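PDB 6LDQ: Tll1590 protein from Thermosynechococcus elongatus, which belongs to the glycosyltransferase-like proteins of the GT-B clan and contains a glycosyl transferase 4-like domain. Local coordinates for residues R34-G37 / E38-A42; T79-R83 / E84-E88; A179-R182 / R183-K187. All blocks are in the same frame, centred on the assembly; numbering follows the deposited sequence.

Contact 1: residues R34-G37 / E38-A42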
# COMPACT_ATOMS: atom_id res chain seq x y z
N ARG A 34 6.55 0.98 -7.05
CA ARG A 34 7.55 1.88 -7.61
C ARG A 34 7.02 2.61 -8.83
O ARG A 34 7.17 3.83 -8.96
CB ARG A 34 8.82 1.10 -7.97
CG ARG A 34 10.06 1.98 -8.02
CD ARG A 34 10.62 2.09 -9.43
NE ARG A 34 11.53 3.22 -9.57
CZ ARG A 34 12.29 3.43 -10.65
NH1 ARG A 34 12.23 2.58 -11.66
NH2 ARG A 34 13.09 4.48 -10.71
N GLN A 35 6.38 1.89 -9.75
CA GLN A 35 5.91 2.54 -10.96
C GLN A 35 4.70 3.41 -10.68
O GLN A 35 4.61 4.53 -11.19
CB GLN A 35 5.62 1.50 -12.03
CG GLN A 35 6.88 0.81 -12.54
CD GLN A 35 6.69 0.18 -13.90
OE1 GLN A 35 6.80 0.85 -14.93
NE2 GLN A 35 6.39 -1.12 -13.92
N LEU A 36 3.78 2.93 -9.84
CA LEU A 36 2.60 3.72 -9.50
C LEU A 36 2.99 5.07 -8.90
O LEU A 36 2.57 6.12 -9.40
CB LEU A 36 1.71 2.93 -8.54
CG LEU A 36 0.43 3.63 -8.06
CD1 LEU A 36 -0.58 3.82 -9.21
CD2 LEU A 36 -0.19 2.88 -6.91
N GLY A 37 3.82 5.07 -7.85
CA GLY A 37 4.13 6.31 -7.15
C GLY A 37 4.80 7.35 -8.04
O GLY A 37 4.54 8.55 -7.90
N GLU A 38 5.67 6.90 -8.95
CA GLU A 38 6.32 7.83 -9.88
C GLU A 38 5.31 8.43 -10.86
O GLU A 38 5.36 9.64 -11.13
CB GLU A 38 7.43 7.11 -10.64
CG GLU A 38 8.76 7.06 -9.87
CD GLU A 38 9.57 5.81 -10.17
OE1 GLU A 38 9.31 5.18 -11.22
OE2 GLU A 38 10.48 5.47 -9.37
N ALA A 39 4.41 7.62 -11.40
CA ALA A 39 3.37 8.19 -12.26
C ALA A 39 2.44 9.08 -11.45
O ALA A 39 2.04 10.16 -11.91
CB ALA A 39 2.60 7.07 -12.97
N LEU A 40 2.11 8.68 -10.22
CA LEU A 40 1.28 9.53 -9.37
C LEU A 40 1.92 10.89 -9.17
O LEU A 40 1.25 11.93 -9.29
CB LEU A 40 1.04 8.85 -8.02
CG LEU A 40 -0.02 7.75 -7.98
CD1 LEU A 40 0.10 6.97 -6.69
CD2 LEU A 40 -1.41 8.37 -8.11
N ALA A 41 3.22 10.91 -8.85
CA ALA A 41 3.92 12.17 -8.59
C ALA A 41 4.00 13.04 -9.84
O ALA A 41 3.94 14.27 -9.75
CB ALA A 41 5.31 11.90 -8.06
N ALA A 42 4.15 12.41 -11.01
CA ALA A 42 4.04 13.13 -12.28
C ALA A 42 2.73 13.90 -12.39
O ALA A 42 2.71 15.03 -12.91
CB ALA A 42 4.17 12.14 -13.45
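One helical turn apart, R34 and E38 meet in a salt bridge, with R34 NE 2.5 Å from E38 OE2, an unusually short distance whose exact value is doubtful. The approach is not the flat, two-pronged one of a bidentate pair: the guanidinium and carboxylate planes stand 89° apart. The carboxylate leans over one guanidinium face, where its second oxygen, E38 OE1, sits 3.4 Å above the plane and toward the rim. R34 NH2 lies 3.1 Å from E38 OE2, so NE and NH2 both face the same oxygen. Both chains bend at chi2. In R34 the side chain sets out with CG anti to the backbone N (chi1 -157°), beside the carbonyl carbon, and the bend then turns the guanidinium to E38.

On another flank L36 and L40 form an apolar i to i+4 pair, L40 CD1 resting 3.6 Å from L36 CG. The segment belongs to helix 32-42, which packs on the Rossmann-like sheet expected of a GT-B domain. Both leucines touch L10 of strand 8-11, and they also reach helix 200-216, L36 through I203 and L40 through Y211.

The spacing of these pairs is set by the helix backbone. L40 N donates to L36 O at 2.7 Å, with an N-H...O angle of 165°, so the backbone ties the same two residues whose side chains pack. A39 N to Q35 O and A41 N to G37 O, at 3.1 and 2.9 Å, repeat the pattern, whereas E38 N to R34 O is weak at 3.4 Å. Farther out, H64 touches both R34 and E38, C68 of strand 68-73 touches E38 and A41, and W200 and A204 of helix 200-216 meet Q35 and A39 respectively.

Contact 2: residues T79-R83 / E84-E88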
# COMPACT_ATOMS: atom_id res chain seq x y z
N THR A 79 18.40 -9.05 4.36
CA THR A 79 18.58 -10.05 3.32
C THR A 79 17.27 -10.17 2.56
O THR A 79 16.23 -9.68 3.00
CB THR A 79 19.01 -11.40 3.92
OG1 THR A 79 19.44 -12.28 2.88
CG2 THR A 79 17.85 -12.03 4.69
N TYR A 80 17.32 -10.83 1.40
CA TYR A 80 16.10 -11.10 0.65
C TYR A 80 15.28 -12.18 1.33
O TYR A 80 15.74 -13.32 1.50
CB TYR A 80 16.40 -11.51 -0.79
CG TYR A 80 15.12 -11.81 -1.53
CD1 TYR A 80 14.35 -10.78 -2.06
CD2 TYR A 80 14.65 -13.11 -1.65
CE1 TYR A 80 13.17 -11.03 -2.71
CE2 TYR A 80 13.46 -13.38 -2.30
CZ TYR A 80 12.73 -12.34 -2.82
OH TYR A 80 11.54 -12.60 -3.47
N ILE A 81 14.06 -11.84 1.71
CA ILE A 81 13.13 -12.76 2.33
C ILE A 81 11.91 -12.88 1.42
O ILE A 81 11.32 -11.87 1.05
CB ILE A 81 12.70 -12.30 3.74
CG1 ILE A 81 13.92 -12.27 4.67
CG2 ILE A 81 11.63 -13.21 4.30
CD1 ILE A 81 13.69 -11.51 5.95
N PRO A 82 11.52 -14.09 1.01
CA PRO A 82 10.34 -14.22 0.15
C PRO A 82 9.06 -13.94 0.92
O PRO A 82 9.03 -13.95 2.16
CB PRO A 82 10.41 -15.67 -0.32
CG PRO A 82 11.14 -16.39 0.78
CD PRO A 82 12.11 -15.39 1.37
N ARG A 83 7.99 -13.67 0.17
CA ARG A 83 6.73 -13.23 0.76
C ARG A 83 6.20 -14.22 1.79
O ARG A 83 5.64 -13.82 2.81
CB ARG A 83 5.69 -12.98 -0.35
CG ARG A 83 5.34 -14.20 -1.20
CD ARG A 83 4.07 -13.95 -2.00
NE ARG A 83 3.80 -14.99 -2.99
CZ ARG A 83 2.84 -15.90 -2.88
NH1 ARG A 83 2.06 -15.87 -1.81
NH2 ARG A 83 2.65 -16.81 -3.83
N GLU A 84 6.39 -15.52 1.54
CA GLU A 84 5.89 -16.56 2.45
C GLU A 84 6.62 -16.61 3.79
O GLU A 84 6.21 -17.38 4.67
CB GLU A 84 5.95 -17.92 1.75
CG GLU A 84 7.35 -18.35 1.35
CD GLU A 84 7.73 -18.00 -0.08
OE1 GLU A 84 8.70 -18.60 -0.58
OE2 GLU A 84 7.08 -17.12 -0.69
N LYS A 85 7.68 -15.83 3.97
CA LYS A 85 8.38 -15.73 5.25
C LYS A 85 8.38 -14.31 5.80
O LYS A 85 9.10 -14.02 6.76
CB LYS A 85 9.82 -16.22 5.11
CG LYS A 85 9.97 -17.73 4.97
CD LYS A 85 9.77 -18.43 6.30
CE LYS A 85 9.40 -19.89 6.09
NZ LYS A 85 10.59 -20.76 6.22
N LEU A 86 7.59 -13.40 5.22
CA LEU A 86 7.67 -12.00 5.62
C LEU A 86 6.77 -11.67 6.81
O LEU A 86 7.08 -10.71 7.53
CB LEU A 86 7.32 -11.08 4.44
CG LEU A 86 8.52 -10.77 3.54
CD1 LEU A 86 8.14 -9.78 2.44
CD2 LEU A 86 9.68 -10.23 4.37
N PHE A 87 5.68 -12.41 7.02
CA PHE A 87 4.70 -12.02 8.04
C PHE A 87 5.34 -11.71 9.39
O PHE A 87 4.93 -10.76 10.08
CB PHE A 87 3.63 -13.11 8.21
CG PHE A 87 2.50 -12.69 9.09
CD1 PHE A 87 1.56 -11.79 8.63
CD2 PHE A 87 2.41 -13.14 10.39
CE1 PHE A 87 0.53 -11.38 9.45
CE2 PHE A 87 1.39 -12.73 11.21
CZ PHE A 87 0.45 -11.85 10.75
N GLU A 88 6.35 -12.49 9.80
CA GLU A 88 6.90 -12.29 11.14
C GLU A 88 7.76 -11.03 11.25
O GLU A 88 8.17 -10.70 12.37
CB GLU A 88 7.72 -13.52 11.58
CG GLU A 88 9.14 -13.60 11.01
CD GLU A 88 9.81 -14.95 11.30
OE1 GLU A 88 9.27 -15.71 12.12
OE2 GLU A 88 10.87 -15.24 10.70
O HOH W 1 4.37 -14.58 5.24
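P82 and K85 close the first of two overlapping backbone turns: K85 N donates to P82 O at 2.9 Å, and L86 N follows with R83 O at 3.1 Å. Such consecutive i to i+3 bonds, with R83 and E84 in the corner positions of a type I turn, are those of a short 3-10 turn. The second donor stands well above the carbonyl plane of R83, 66° out of it. R83 O is also gripped by a water, which donates to it at 2.8 Å and accepts from F87 N at 3.1 Å, carrying the bonding on to the next amide.

Around this frame the side chains differ in their holds. The methyl I81 CG2 lies 3.6 Å from L86 CD2, an apolar patch that R52 flanks. E84, bent at chi2, lays its carboxylate across the proline, with OE1 3.4 Å from P82 CB. Its other oxygen, OE2, is 4.5 Å from R83 NE and well out of the guanidinium plane, so no N-H points at it and the charges only lie near each other; OE2 touches R83 CG instead, at 3.4 Å. R83 NH1 makes a weak bond to Y113 OH. T79 O accepts from R52 NH1, and L86 O from T89 OG1. The chemistry implies a turn ordered mainly by backbone amides and one bridging water, with the R83–E84 charge pair probably adding no more than a diffuse attraction.

Contact 3: residues A179-R182 / R183-K187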
# COMPACT_ATOMS: atom_id res chain seq x y z
N ALA A 179 -13.33 -12.15 -8.78
CA ALA A 179 -14.17 -13.32 -8.64
C ALA A 179 -13.63 -14.22 -7.54
O ALA A 179 -14.39 -14.74 -6.71
CB ALA A 179 -14.25 -14.07 -9.97
N TYR A 180 -12.31 -14.40 -7.50
CA TYR A 180 -11.70 -15.23 -6.46
C TYR A 180 -11.98 -14.65 -5.08
O TYR A 180 -12.37 -15.38 -4.16
CB TYR A 180 -10.20 -15.35 -6.68
CG TYR A 180 -9.48 -15.82 -5.44
CD1 TYR A 180 -9.46 -17.17 -5.10
CD2 TYR A 180 -8.85 -14.92 -4.58
CE1 TYR A 180 -8.82 -17.62 -3.95
CE2 TYR A 180 -8.20 -15.36 -3.42
CZ TYR A 180 -8.20 -16.71 -3.11
OH TYR A 180 -7.55 -17.14 -1.97
N LEU A 181 -11.74 -13.35 -4.91
CA LEU A 181 -11.96 -12.70 -3.62
C LEU A 181 -13.37 -12.95 -3.12
O LEU A 181 -13.58 -13.33 -1.96
CB LEU A 181 -11.69 -11.19 -3.74
CG LEU A 181 -10.41 -10.56 -3.17
CD1 LEU A 181 -10.44 -9.06 -3.41
CD2 LEU A 181 -10.20 -10.86 -1.68
N ARG A 182 -14.36 -12.75 -3.99
CA ARG A 182 -15.74 -12.87 -3.55
C ARG A 182 -16.13 -14.32 -3.33
O ARG A 182 -17.01 -14.60 -2.50
CB ARG A 182 -16.68 -12.19 -4.55
CG ARG A 182 -16.93 -10.70 -4.26
CD ARG A 182 -15.61 -9.95 -4.01
NE ARG A 182 -15.82 -8.51 -3.88
CZ ARG A 182 -15.76 -7.84 -2.73
NH1 ARG A 182 -15.47 -8.46 -1.59
NH2 ARG A 182 -16.00 -6.53 -2.72
N ARG A 183 -15.48 -15.25 -4.03
CA ARG A 183 -15.79 -16.67 -3.88
C ARG A 183 -15.14 -17.26 -2.64
O ARG A 183 -15.78 -18.01 -1.89
CB ARG A 183 -15.33 -17.45 -5.12
CG ARG A 183 -15.89 -18.88 -5.28
CD ARG A 183 -15.60 -19.38 -6.71
NE ARG A 183 -14.42 -18.68 -7.25
CZ ARG A 183 -13.48 -19.23 -8.02
NH1 ARG A 183 -13.57 -20.51 -8.41
NH2 ARG A 183 -12.46 -18.49 -8.42
N TRP A 184 -13.87 -16.93 -2.40
CA TRP A 184 -13.08 -17.68 -1.45
C TRP A 184 -12.70 -16.89 -0.21
O TRP A 184 -12.38 -17.50 0.81
CB TRP A 184 -11.80 -18.19 -2.13
CG TRP A 184 -12.07 -19.23 -3.16
CD1 TRP A 184 -12.18 -19.04 -4.50
CD2 TRP A 184 -12.29 -20.63 -2.92
NE1 TRP A 184 -12.44 -20.24 -5.12
CE2 TRP A 184 -12.51 -21.23 -4.18
CE3 TRP A 184 -12.30 -21.43 -1.78
CZ2 TRP A 184 -12.75 -22.59 -4.32
CZ3 TRP A 184 -12.54 -22.78 -1.92
CH2 TRP A 184 -12.77 -23.35 -3.18
N VAL A 185 -12.73 -15.55 -0.27
CA VAL A 185 -12.27 -14.75 0.86
C VAL A 185 -13.46 -14.09 1.55
O VAL A 185 -13.79 -14.43 2.69
CB VAL A 185 -11.22 -13.71 0.42
CG1 VAL A 185 -10.80 -12.83 1.60
CG2 VAL A 185 -10.01 -14.40 -0.19
N SER A 186 -14.09 -13.12 0.89
CA SER A 186 -15.19 -12.41 1.56
C SER A 186 -15.91 -11.54 0.55
O SER A 186 -15.30 -11.01 -0.38
CB SER A 186 -14.67 -11.55 2.72
OG SER A 186 -15.70 -10.76 3.26
N LYS A 187 -17.22 -11.38 0.76
CA LYS A 187 -18.04 -10.46 -0.03
C LYS A 187 -18.04 -9.04 0.51
O LYS A 187 -18.64 -8.15 -0.10
CB LYS A 187 -19.49 -10.96 -0.09
CG LYS A 187 -19.67 -12.38 -0.62
CD LYS A 187 -20.43 -12.38 -1.92
CE LYS A 187 -20.04 -13.56 -2.80
NZ LYS A 187 -19.88 -14.83 -2.04
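L181 and V185, both buried, make the packed side of this helix end, with L181 CD2 3.7 Å from V185 CB. Y180 joins them through CE2, 3.8 Å from V185 CG2, and L157 and L164 of helix 153-166 press on V185. Here helix 175-185 of a beta-alpha-beta unit widens into a pi-type turn: L181 O accepts V185 N and S186 N, both at 2.9 Å, from opposite faces of its carbonyl plane.

W184 and K187 lie on the exposed side. The Y180 ring and the five-membered ring of W184 are near parallel (25°) but slid apart, centroids 5.2 Å from each other; they barely overlap, yet touch at one point, Y180 CD1 to W184 CD1, 3.4 Å. K187 doubles back, bent at chi2 and chi4, to bring NZ within 2.9 Å of R182 O.

R182 ties the helix to the chain that follows: NH1 reaches S186 O at 2.8 Å, in the guanidinium plane, and also A188 O; NH2 binds G189 O, while NE pairs with E178. S186 OG in turn accepts from A188 N. R182, probably partly neutralised by E178, thus acts mainly as a donor to carbonyls, whereas K187 NZ at R182 O may offset the negative end of the helix dipole.

The contacts come in series along the chain: contact 1 in helix 32-42, contact 2 in the loop between strand 68-73 and helix 90-104, and contact 3 at the end of helix 175-185. Their centres lie about 25 Å (1 and 2), 29 Å (1 and 3) and 25 Å (2 and 3) apart, and none touches another; the nearest atoms, of contacts 2 and 3, are about 10 Å apart. They share the mixed sheet: strands 8-11 and 68-73 meet contact 1, R52 of strand 47-52 touches I81 and L86 of contact 2, and strands 169-172 and 191-193 flank the helix of contact 3. They are thus separate local features of one alpha/beta domain.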